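Local coordinates for protein pullulanase (Bacillus acidopullulyticus, PDB 2WAN) that hydrolyses alpha-1,6-glucosidic linkages in pullulan and probably in other branched starch-type glucans, as a debranching glycoside hydrolase of the alpha-amylase superfamily, at residues K123-L129 against N272-L278; S115-L119 against T576-G580; A138-T143 against V155-V159; R303-N307 against E595-A599. All coordinates share one frame. Numbering follows the deposited sequence.

Interaction 1 (K123-L129 against N272-L278); sequences KTVLAKL and NLVQLTL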
loop_
_atom_site.group_PDB
_atom_site.type_symbol
_atom_site.label_atom_id
_atom_site.label_comp_id
_atom_site.label_asym_id
_atom_site.label_seq_id
_atom_site.Cartn_x
_atom_site.Cartn_y
_atom_site.Cartn_z
ATOM N N LYS A 123 12.174 28.288 10.800
ATOM C CA LYS A 123 12.727 29.503 10.188
ATOM C C LYS A 123 13.133 29.315 8.719
ATOM O O LYS A 123 14.061 29.976 8.239
ATOM C CB LYS A 123 13.933 29.994 11.004
ATOM C CG LYS A 123 13.626 30.376 12.452
ATOM C CD LYS A 123 14.921 30.599 13.232
ATOM C CE LYS A 123 14.654 31.036 14.656
ATOM N NZ LYS A 123 15.808 30.728 15.543
ATOM N N THR A 124 12.441 28.423 8.003
ATOM C CA THR A 124 12.775 28.120 6.607
ATOM C C THR A 124 11.557 28.186 5.699
ATOM O O THR A 124 10.535 27.525 5.955
ATOM C CB THR A 124 13.447 26.735 6.464
ATOM O OG1 THR A 124 14.593 26.661 7.319
ATOM C CG2 THR A 124 13.866 26.465 5.020
ATOM N N VAL A 125 11.672 28.983 4.641
ATOM C CA VAL A 125 10.637 29.107 3.621
ATOM C C VAL A 125 11.168 28.595 2.283
ATOM O O VAL A 125 12.297 28.927 1.885
ATOM C CB VAL A 125 10.137 30.569 3.464
ATOM C CG1 VAL A 125 9.195 30.714 2.275
ATOM C CG2 VAL A 125 9.460 31.044 4.747
ATOM N N LEU A 126 10.359 27.769 1.615
ATOM C CA LEU A 126 10.660 27.271 0.275
ATOM C C LEU A 126 9.756 27.979 -0.720
ATOM O O LEU A 126 8.544 27.772 -0.720
ATOM C CB LEU A 126 10.461 25.744 0.203
ATOM C CG LEU A 126 10.697 25.095 -1.170
ATOM C CD1 LEU A 126 12.192 24.897 -1.401
ATOM C CD2 LEU A 126 9.977 23.756 -1.290
ATOM N N ALA A 127 10.342 28.820 -1.570
ATOM C CA ALA A 127 9.558 29.662 -2.473
ATOM C C ALA A 127 9.848 29.420 -3.949
ATOM O O ALA A 127 11.008 29.372 -4.359
ATOM C CB ALA A 127 9.760 31.143 -2.129
ATOM N N LYS A 128 8.779 29.291 -4.729
ATOM C CA LYS A 128 8.858 29.091 -6.174
ATOM C C LYS A 128 8.565 30.389 -6.923
ATOM O O LYS A 128 7.582 31.079 -6.633
ATOM C CB LYS A 128 7.883 27.993 -6.619
ATOM C CG LYS A 128 7.906 27.668 -8.117
ATOM C CD LYS A 128 9.085 26.770 -8.477
ATOM C CE LYS A 128 9.381 26.812 -9.972
ATOM N NZ LYS A 128 8.182 26.582 -10.826
ATOM N N LEU A 129 9.404 30.703 -7.911
ATOM C CA LEU A 129 9.233 31.921 -8.707
ATOM C C LEU A 129 8.776 31.590 -10.125
ATOM O O LEU A 129 9.174 30.570 -10.691
ATOM C CB LEU A 129 10.544 32.711 -8.745
ATOM C CG LEU A 129 11.378 32.776 -7.459
ATOM C CD1 LEU A 129 12.814 33.155 -7.765
ATOM C CD2 LEU A 129 10.767 33.734 -6.436
ATOM N N ASN A 272 14.883 29.294 -9.867
ATOM C CA ASN A 272 13.479 29.675 -9.758
ATOM C C ASN A 272 12.845 29.055 -8.507
ATOM O O ASN A 272 11.623 29.048 -8.353
ATOM C CB ASN A 272 12.699 29.289 -11.023
ATOM C CG ASN A 272 12.626 27.779 -11.245
ATOM O OD1 ASN A 272 13.237 26.995 -10.521
ATOM N ND2 ASN A 272 11.876 27.376 -12.259
ATOM N N LEU A 273 13.701 28.531 -7.634
ATOM C CA LEU A 273 13.281 27.840 -6.410
ATOM C C LEU A 273 14.275 28.125 -5.303
ATOM O O LEU A 273 15.416 27.644 -5.329
ATOM C CB LEU A 273 13.171 26.330 -6.654
ATOM C CG LEU A 273 12.545 25.464 -5.552
ATOM C CD1 LEU A 273 11.097 25.872 -5.300
ATOM C CD2 LEU A 273 12.636 24.002 -5.971
ATOM N N VAL A 274 13.824 28.894 -4.314
ATOM C CA VAL A 274 14.705 29.438 -3.295
ATOM C C VAL A 274 14.363 28.926 -1.900
ATOM O O VAL A 274 13.189 28.814 -1.539
ATOM C CB VAL A 274 14.646 30.998 -3.288
ATOM C CG1 VAL A 274 15.676 31.574 -2.328
ATOM C CG2 VAL A 274 14.857 31.553 -4.691
ATOM N N GLN A 275 15.400 28.622 -1.128
ATOM C CA GLN A 275 15.262 28.305 0.285
ATOM C C GLN A 275 15.693 29.509 1.126
ATOM O O GLN A 275 16.862 29.907 1.092
ATOM C CB GLN A 275 16.103 27.084 0.650
ATOM C CG GLN A 275 16.018 26.705 2.120
ATOM C CD GLN A 275 16.965 25.587 2.507
ATOM O OE1 GLN A 275 17.532 25.596 3.597
ATOM N NE2 GLN A 275 17.139 24.616 1.620
ATOM N N LEU A 276 14.743 30.068 1.878
ATOM C CA LEU A 276 14.968 31.269 2.695
ATOM C C LEU A 276 15.102 30.950 4.176
ATOM O O LEU A 276 14.330 30.159 4.727
ATOM C CB LEU A 276 13.825 32.280 2.485
ATOM C CG LEU A 276 13.519 32.691 1.043
ATOM C CD1 LEU A 276 12.198 33.449 0.923
ATOM C CD2 LEU A 276 14.666 33.519 0.462
ATOM N N THR A 277 16.091 31.562 4.819
ATOM C CA THR A 277 16.243 31.452 6.265
ATOM C C THR A 277 15.730 32.740 6.890
ATOM O O THR A 277 16.041 33.835 6.410
ATOM C CB THR A 277 17.700 31.175 6.682
ATOM O OG1 THR A 277 18.142 29.964 6.064
ATOM C CG2 THR A 277 17.826 31.023 8.201
ATOM N N LEU A 278 14.928 32.597 7.944
ATOM C CA LEU A 278 14.321 33.740 8.631
ATOM C C LEU A 278 15.004 34.019 9.967
ATOM O O LEU A 278 15.564 33.107 10.587
ATOM C CB LEU A 278 12.819 33.507 8.829
ATOM C CG LEU A 278 11.969 33.209 7.590
ATOM C CD1 LEU A 278 10.497 33.103 7.993
ATOM C CD2 LEU A 278 12.144 34.239 6.464
HETATM O O HOH W 1 16.728 27.672 6.249
HETATM O O HOH W 2 9.581 25.352 -13.364
HETATM O O HOH W 3 9.652 28.942 -12.869
#
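Asn272 sits where the chain turns a corner into strand 273-278, which runs antiparallel to strand 124-129 (closest approach of the axes 4.6 Å, directions 157° apart) as its neighbour in a closed seven-strand barrel. Asn272 O accepts from Leu129 N (2.8 Å). Its ND2 gives a 2.8 Å hydrogen bond to water 3, which in turn donates to Leu129 O (2.8 Å). Lys128 NZ reaches water 2 (3.1 Å) but has its main partner in Asn579. Leu273, a non-hydrogen-bonded pair with Lys128, packs its CD1 against Leu126 CD1 (4.2 Å). Val274 trades two hydrogen bonds with Ala127: Val274 N to Ala127 O at 2.9 Å and Ala127 N to Val274 O at 2.8 Å. Gln275, beside Leu126, lays CG on Thr124 CG2 (3.6 Å). Leu276 makes the same reciprocal pair with Val125, Leu276 N to Val125 O at 2.7 Å and Val125 N to Leu276 O at 2.9 Å. Thr277 OG1 and Thr124 OG1 share water 1 (2.7 and 2.6 Å). Leu278 N finishes the run on Lys123 O (2.8 Å), and Leu278 CD1 meets Val125 CG2 (4.0 Å). The chemistry therefore splits by face: Val125, Ala127, Val274 and Leu276 lie on the apolar side where Phe142 packs, whereas Leu126 and Leu273 share the other face with Thr124, Lys128, Gln275 and Thr277, and water 1 bridges the two threonines there.

Interaction 2 (S115-L119 against T576-G580); sequences SNAYL and TDSNG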
loop_
_atom_site.group_PDB
_atom_site.type_symbol
_atom_site.label_atom_id
_atom_site.label_comp_id
_atom_site.label_asym_id
_atom_site.label_seq_id
_atom_site.Cartn_x
_atom_site.Cartn_y
_atom_site.Cartn_z
ATOM N N SER A 115 5.113 32.165 -7.058
ATOM C CA SER A 115 3.924 31.374 -7.416
ATOM C C SER A 115 3.457 30.405 -6.312
ATOM O O SER A 115 2.326 29.918 -6.350
ATOM C CB SER A 115 4.115 30.637 -8.750
ATOM O OG SER A 115 5.187 29.717 -8.675
ATOM N N ASN A 116 4.339 30.130 -5.358
ATOM C CA ASN A 116 4.046 29.280 -4.195
ATOM C C ASN A 116 5.083 29.489 -3.110
ATOM O O ASN A 116 6.244 29.793 -3.408
ATOM C CB ASN A 116 4.026 27.784 -4.572
ATOM C CG ASN A 116 3.349 26.920 -3.505
ATOM O OD1 ASN A 116 2.124 26.884 -3.416
ATOM N ND2 ASN A 116 4.142 26.222 -2.707
ATOM N N ALA A 117 4.680 29.317 -1.850
ATOM C CA ALA A 117 5.617 29.376 -0.728
ATOM C C ALA A 117 5.172 28.510 0.446
ATOM O O ALA A 117 4.000 28.547 0.851
ATOM C CB ALA A 117 5.835 30.819 -0.262
ATOM N N TYR A 118 6.122 27.745 0.983
ATOM C CA TYR A 118 5.871 26.839 2.100
ATOM C C TYR A 118 6.786 27.156 3.264
ATOM O O TYR A 118 7.975 27.403 3.076
ATOM C CB TYR A 118 6.127 25.379 1.683
ATOM C CG TYR A 118 5.085 24.738 0.801
ATOM C CD1 TYR A 118 3.710 24.887 1.066
ATOM C CD2 TYR A 118 5.467 23.928 -0.274
ATOM C CE1 TYR A 118 2.756 24.276 0.278
ATOM C CE2 TYR A 118 4.523 23.301 -1.064
ATOM C CZ TYR A 118 3.157 23.475 -0.785
ATOM O OH TYR A 118 2.199 22.868 -1.560
ATOM N N LEU A 119 6.236 27.119 4.471
ATOM C CA LEU A 119 7.030 27.183 5.676
ATOM C C LEU A 119 7.370 25.738 6.043
ATOM O O LEU A 119 6.523 25.000 6.578
ATOM C CB LEU A 119 6.251 27.905 6.792
ATOM C CG LEU A 119 6.968 28.235 8.106
ATOM C CD1 LEU A 119 8.163 29.204 7.882
ATOM C CD2 LEU A 119 5.978 28.816 9.124
ATOM N N THR A 576 2.746 17.165 -1.607
ATOM C CA THR A 576 2.808 18.231 -2.605
ATOM C C THR A 576 4.265 18.390 -3.043
ATOM O O THR A 576 5.180 18.018 -2.305
ATOM C CB THR A 576 2.281 19.577 -2.062
ATOM O OG1 THR A 576 3.046 19.963 -0.919
ATOM C CG2 THR A 576 0.797 19.475 -1.681
ATOM N N ASP A 577 4.462 18.927 -4.249
ATOM C CA ASP A 577 5.807 19.172 -4.760
ATOM C C ASP A 577 6.252 20.604 -4.469
ATOM O O ASP A 577 5.559 21.348 -3.775
ATOM C CB ASP A 577 5.913 18.833 -6.262
ATOM C CG ASP A 577 4.950 19.635 -7.133
ATOM O OD1 ASP A 577 4.574 20.775 -6.776
ATOM O OD2 ASP A 577 4.574 19.125 -8.209
ATOM N N SER A 578 7.407 20.992 -5.007
ATOM C CA SER A 578 7.968 22.300 -4.695
ATOM C C SER A 578 7.267 23.451 -5.413
ATOM O O SER A 578 7.463 24.625 -5.049
ATOM C CB SER A 578 9.481 22.297 -4.928
ATOM O OG SER A 578 10.098 21.451 -3.972
ATOM N N ASN A 579 6.457 23.110 -6.417
ATOM C CA ASN A 579 5.578 24.064 -7.095
ATOM C C ASN A 579 4.284 24.314 -6.331
ATOM O O ASN A 579 3.535 25.234 -6.659
ATOM C CB ASN A 579 5.233 23.602 -8.511
ATOM C CG ASN A 579 6.447 23.532 -9.419
ATOM O OD1 ASN A 579 7.388 24.311 -9.281
ATOM N ND2 ASN A 579 6.430 22.588 -10.352
ATOM N N GLY A 580 4.018 23.480 -5.327
ATOM C CA GLY A 580 2.785 23.575 -4.551
ATOM C C GLY A 580 1.618 22.775 -5.105
ATOM O O GLY A 580 0.460 23.007 -4.727
HETATM O O HOH W 4 4.364 27.275 -8.213
HETATM O O HOH W 5 6.949 26.391 -2.971
HETATM O O HOH W 6 -0.022 25.076 -3.096
#
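Tyr118 pushes its ring edge and hydroxyl up to a turn of segment 576-580: CE2 comes to 3.5 Å from Asp577 O, and Tyr118 OH to 3.1 Å from Gly580 CA. The same OH is 3.1 Å from Thr576 OG1, a possible hydrogen bond, but is also bonded to Gln571. The turn is a type I beta turn from Asp577 to Gly580, closed by Gly580 N to Asp577 O (3.1 Å). It belongs to the long excursion between the third and fourth strands of the catalytic (beta/alpha)8 barrel, and rests here on strand 114-121 of the seven-strand barrel. Gly580 has phi 89°, and a CB there would run into Asn116 OD1 at 2.1 Å, so only glycine fits. Asn116 CB is 3.3 Å from Asn579 O. Three waters bridge the segments: water 4 joins Ser115 OG (2.6 Å) to Asn579 O (2.7 Å), water 5 joins Asn116 ND2 to Ser578 O (both 2.8 Å), and water 6 donates to Asn116 OD1 (2.8 Å) and Gly580 O (2.7 Å).

Interaction 3 (A138-T143 against V155-V159); sequences AASGFT and VTSAV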
loop_
_atom_site.group_PDB
_atom_site.type_symbol
_atom_site.label_atom_id
_atom_site.label_comp_id
_atom_site.label_asym_id
_atom_site.label_seq_id
_atom_site.Cartn_x
_atom_site.Cartn_y
_atom_site.Cartn_z
ATOM N N ALA A 138 23.141 37.907 1.072
ATOM C CA ALA A 138 22.181 37.821 2.184
ATOM C C ALA A 138 20.732 37.545 1.757
ATOM O O ALA A 138 20.432 36.463 1.243
ATOM C CB ALA A 138 22.272 39.070 3.070
ATOM N N ALA A 139 19.857 38.531 1.955
ATOM C CA ALA A 139 18.427 38.402 1.669
ATOM C C ALA A 139 18.097 38.319 0.180
ATOM O O ALA A 139 17.023 37.835 -0.195
ATOM C CB ALA A 139 17.656 39.548 2.315
ATOM N N SER A 140 19.011 38.808 -0.660
ATOM C CA SER A 140 18.835 38.800 -2.114
ATOM C C SER A 140 17.483 39.394 -2.537
ATOM O O SER A 140 16.809 38.878 -3.434
ATOM C CB SER A 140 19.060 37.383 -2.684
ATOM O OG SER A 140 18.838 37.339 -4.083
ATOM N N GLY A 141 17.093 40.481 -1.868
ATOM C CA GLY A 141 15.866 41.212 -2.195
ATOM C C GLY A 141 14.572 40.618 -1.659
ATOM O O GLY A 141 13.480 41.124 -1.952
ATOM N N PHE A 142 14.685 39.543 -0.879
ATOM C CA PHE A 142 13.496 38.866 -0.338
ATOM C C PHE A 142 13.024 39.487 0.967
ATOM O O PHE A 142 13.839 39.818 1.827
ATOM C CB PHE A 142 13.762 37.375 -0.121
ATOM C CG PHE A 142 13.654 36.554 -1.367
ATOM C CD1 PHE A 142 12.428 36.044 -1.770
ATOM C CD2 PHE A 142 14.783 36.279 -2.136
ATOM C CE1 PHE A 142 12.318 35.271 -2.922
ATOM C CE2 PHE A 142 14.684 35.505 -3.291
ATOM C CZ PHE A 142 13.450 35.004 -3.688
ATOM N N THR A 143 11.704 39.628 1.100
ATOM C CA THR A 143 11.074 40.099 2.342
ATOM C C THR A 143 9.957 39.162 2.808
ATOM O O THR A 143 9.279 38.530 1.988
ATOM C CB THR A 143 10.482 41.525 2.205
ATOM O OG1 THR A 143 9.580 41.571 1.091
ATOM C CG2 THR A 143 11.589 42.564 2.010
ATOM N N VAL A 155 14.740 38.323 6.271
ATOM C CA VAL A 155 15.328 37.180 5.581
ATOM C C VAL A 155 16.846 37.286 5.725
ATOM O O VAL A 155 17.452 38.267 5.273
ATOM C CB VAL A 155 14.926 37.152 4.087
ATOM C CG1 VAL A 155 15.628 36.010 3.353
ATOM C CG2 VAL A 155 13.405 37.045 3.934
ATOM N N THR A 156 17.452 36.287 6.364
ATOM C CA THR A 156 18.884 36.312 6.685
ATOM C C THR A 156 19.775 35.618 5.646
ATOM O O THR A 156 20.998 35.814 5.636
ATOM C CB THR A 156 19.170 35.700 8.076
ATOM O OG1 THR A 156 18.826 34.307 8.080
ATOM C CG2 THR A 156 18.380 36.430 9.161
ATOM N N SER A 157 19.154 34.814 4.783
ATOM C CA SER A 157 19.868 34.002 3.799
ATOM C C SER A 157 18.914 33.536 2.708
ATOM O O SER A 157 17.746 33.227 2.976
ATOM C CB SER A 157 20.525 32.793 4.474
ATOM O OG SER A 157 21.054 31.895 3.509
ATOM N N ALA A 158 19.410 33.506 1.475
ATOM C CA ALA A 158 18.635 33.028 0.339
ATOM C C ALA A 158 19.519 32.168 -0.560
ATOM O O ALA A 158 20.451 32.674 -1.198
ATOM C CB ALA A 158 18.042 34.194 -0.439
ATOM N N VAL A 159 19.237 30.867 -0.589
ATOM C CA VAL A 159 19.997 29.924 -1.416
ATOM C C VAL A 159 19.067 29.203 -2.390
ATOM O O VAL A 159 17.842 29.225 -2.215
ATOM C CB VAL A 159 20.814 28.910 -0.560
ATOM C CG1 VAL A 159 21.720 29.635 0.434
ATOM C CG2 VAL A 159 19.893 27.903 0.165
HETATM O O HOH W 7 14.270 40.518 4.376
#
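The chain of 138-143 reverses in a type I' beta turn from Ala139 to Phe142, closed by Phe142 N to Ala139 O at 3.0 Å, with Ser140 and Gly141 both at positive phi. This brings Ala138 alongside segment 155-159: the CA atoms of Ala138 and Ser157 are 4.7 Å apart, and Ala138 O lies 3.1 Å from Ala158 N. At the other end the backbones do not bond directly. Water 7 stands between them, donating to Phe142 O (2.7 Å) and accepting from Val155 N (2.9 Å). Helix-like angles at Thr156 (-94°, -16°), an irregularity in strand 152-160, upset the usual alternation, so Val155 and Ala158 both point toward the first segment. Their side chains make the apolar contact. Val155 CB is 4.0 Å from Ala139 CB, Val155 CG2 is 4.1 Å from Phe142 CB, and Ala158 CB is 4.2 Å from Phe142 CD2. The Phe142 ring also packs on Val274 and Leu276 of strand 273-278, and on Met133. Taken together, this is the open end of the beta hairpin formed by strands 142-146 and 152-160, where a water bridges two neighbouring strands of the closed seven-strand barrel.

Interaction 4 (R303-N307 against E595-A599); sequences RNVLN and EHPMA. With GOL (glycerol), chain C.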
loop_
_atom_site.group_PDB
_atom_site.type_symbol
_atom_site.label_atom_id
_atom_site.label_comp_id
_atom_site.label_asym_id
_atom_site.label_seq_id
_atom_site.Cartn_x
_atom_site.Cartn_y
_atom_site.Cartn_z
ATOM N N ARG A 303 3.807 24.020 5.945
ATOM C CA ARG A 303 3.857 22.621 5.496
ATOM C C ARG A 303 4.745 21.830 6.454
ATOM O O ARG A 303 4.288 21.410 7.507
ATOM C CB ARG A 303 4.282 22.489 4.020
ATOM C CG ARG A 303 4.260 21.027 3.494
ATOM C CD ARG A 303 4.610 20.922 2.006
ATOM N NE ARG A 303 6.011 21.260 1.738
ATOM C CZ ARG A 303 6.663 20.964 0.613
ATOM N NH1 ARG A 303 6.060 20.308 -0.371
ATOM N NH2 ARG A 303 7.934 21.336 0.470
ATOM N N ASN A 304 6.031 21.667 6.144
ATOM C CA ASN A 304 6.855 20.753 6.923
ATOM C C ASN A 304 7.250 21.291 8.288
ATOM O O ASN A 304 7.734 20.543 9.135
ATOM C CB ASN A 304 8.068 20.275 6.127
ATOM C CG ASN A 304 7.678 19.429 4.926
ATOM O OD1 ASN A 304 6.589 18.857 4.893
ATOM N ND2 ASN A 304 8.563 19.345 3.937
ATOM N N VAL A 305 6.980 22.577 8.520
ATOM C CA VAL A 305 7.113 23.131 9.871
ATOM C C VAL A 305 6.232 22.354 10.874
ATOM O O VAL A 305 6.601 22.182 12.042
ATOM C CB VAL A 305 6.809 24.643 9.902
ATOM C CG1 VAL A 305 5.340 24.942 9.535
ATOM C CG2 VAL A 305 7.169 25.231 11.272
ATOM N N LEU A 306 5.090 21.862 10.395
ATOM C CA LEU A 306 4.143 21.146 11.260
ATOM C C LEU A 306 4.637 19.758 11.674
ATOM O O LEU A 306 4.048 19.132 12.558
ATOM C CB LEU A 306 2.758 21.070 10.599
ATOM C CG LEU A 306 2.123 22.406 10.204
ATOM C CD1 LEU A 306 0.813 22.179 9.432
ATOM C CD2 LEU A 306 1.886 23.308 11.433
ATOM N N ASN A 307 5.715 19.282 11.041
ATOM C CA ASN A 307 6.386 18.040 11.467
ATOM C C ASN A 307 7.020 18.137 12.853
ATOM O O ASN A 307 7.253 17.118 13.496
ATOM C CB ASN A 307 7.511 17.623 10.507
ATOM C CG ASN A 307 7.039 17.347 9.092
ATOM O OD1 ASN A 307 5.846 17.312 8.792
ATOM N ND2 ASN A 307 8.007 17.150 8.197
ATOM N N GLU A 595 4.625 10.427 5.708
ATOM C CA GLU A 595 5.867 10.988 6.268
ATOM C C GLU A 595 5.606 12.179 7.208
ATOM O O GLU A 595 6.528 12.680 7.863
ATOM C CB GLU A 595 6.864 11.382 5.160
ATOM C CG GLU A 595 6.508 12.640 4.358
ATOM C CD GLU A 595 5.620 12.385 3.149
ATOM O OE1 GLU A 595 4.920 11.349 3.089
ATOM O OE2 GLU A 595 5.605 13.242 2.245
ATOM N N HIS A 596 4.360 12.642 7.249
ATOM C CA HIS A 596 3.950 13.699 8.177
ATOM C C HIS A 596 3.427 12.993 9.423
ATOM O O HIS A 596 2.446 12.252 9.324
ATOM C CB HIS A 596 2.839 14.567 7.574
ATOM C CG HIS A 596 3.298 15.583 6.565
ATOM N ND1 HIS A 596 4.619 15.946 6.386
ATOM C CD2 HIS A 596 2.585 16.341 5.701
ATOM C CE1 HIS A 596 4.695 16.884 5.453
ATOM N NE2 HIS A 596 3.475 17.137 5.019
ATOM N N PRO A 597 4.067 13.204 10.592
ATOM C CA PRO A 597 3.751 12.456 11.825
ATOM C C PRO A 597 2.255 12.326 12.181
ATOM O O PRO A 597 1.805 11.219 12.521
ATOM C CB PRO A 597 4.504 13.231 12.906
ATOM C CG PRO A 597 5.743 13.735 12.152
ATOM C CD PRO A 597 5.224 14.110 10.786
ATOM N N MET A 598 1.497 13.426 12.113
ATOM C CA MET A 598 0.071 13.372 12.481
ATOM C C MET A 598 -0.781 12.670 11.431
ATOM O O MET A 598 -1.830 12.113 11.756
ATOM C CB MET A 598 -0.489 14.755 12.838
ATOM C CG MET A 598 0.054 15.326 14.168
ATOM S SD MET A 598 -0.232 14.358 15.659
ATOM C CE MET A 598 -2.001 14.532 15.864
ATOM N N ALA A 599 -0.329 12.688 10.177
ATOM C CA ALA A 599 -1.000 11.930 9.130
ATOM C C ALA A 599 -0.728 10.432 9.373
ATOM O O ALA A 599 -1.647 9.591 9.331
ATOM C CB ALA A 599 -0.518 12.385 7.760
HETATM C C1 GOL C . 6.998 17.076 1.059
HETATM O O1 GOL C . 8.247 17.439 1.627
HETATM C C2 GOL C . 5.993 16.807 2.179
HETATM O O2 GOL C . 6.467 15.766 3.021
HETATM C C3 GOL C . 4.651 16.407 1.590
HETATM O O3 GOL C . 4.007 17.490 0.956
#
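A pocket at the surface between two domains, occupied by glycerol that probably came from the crystallisation liquor, lies where the 3-10 turn 304-307, just after the seven-strand beta barrel, faces the start of helix 597-614 of the catalytic (beta/alpha)8 barrel. His596 takes the N-cap position of that helix, and its ring reaches back to the turn. His596 ND1 is 3.0 Å from Asn307 OD1, but the angle is too poor for a hydrogen bond; Asn307 OD1 is instead bonded to the hydroxyl of Tyr572, whose ring stacks on His596. Pro597 CD packs 3.8 Å from Asn307 OD1. Within the turn, Leu306 N to Arg303 O and Asn307 N to Asn304 O, both 3.0 Å, hold the 3-10 winding. Arg303 reaches both ways: its guanidinium is salt-bridged to Asp120 of strand 114-121 and hydrogen-bonded to Thr576 of the catalytic domain, while its CG is 4.3 Å from His596 NE2. No direct hydrogen bond joins the two segments, and the glycerol spans the gap. Its C1 lies over one face of the Arg303 guanidinium, Asn304 ND2 donates to glycerol O1 at 3.0 Å, and glycerol O2 donates to Glu595 OE2 at 2.8 Å.

Interactions 1, 2 and 3 share one closed beta sheet. The centres of 2 and 3 lie 9 Å from that of interaction 1 and 18 Å from each other, so interaction 1 sits between them. Lys128 O to Ser115 N (2.7 Å) probably hydrogen-bonds 1 to 2, and Gln275 N to Val159 O (2.7 Å) does the same for 1 and 3. Interactions 2 and 4, centres 15 Å apart, both join this barrel to the catalytic domain. Arg303 links them: its NH1 lies 3.1 Å from Thr576 OG1 and its N 3.0 Å from Leu119 O, both probable hydrogen bonds. The glycerol of interaction 4 also bonds Thr576 N. Interaction 3 lies farthest from interaction 4, about 25 Å between centres.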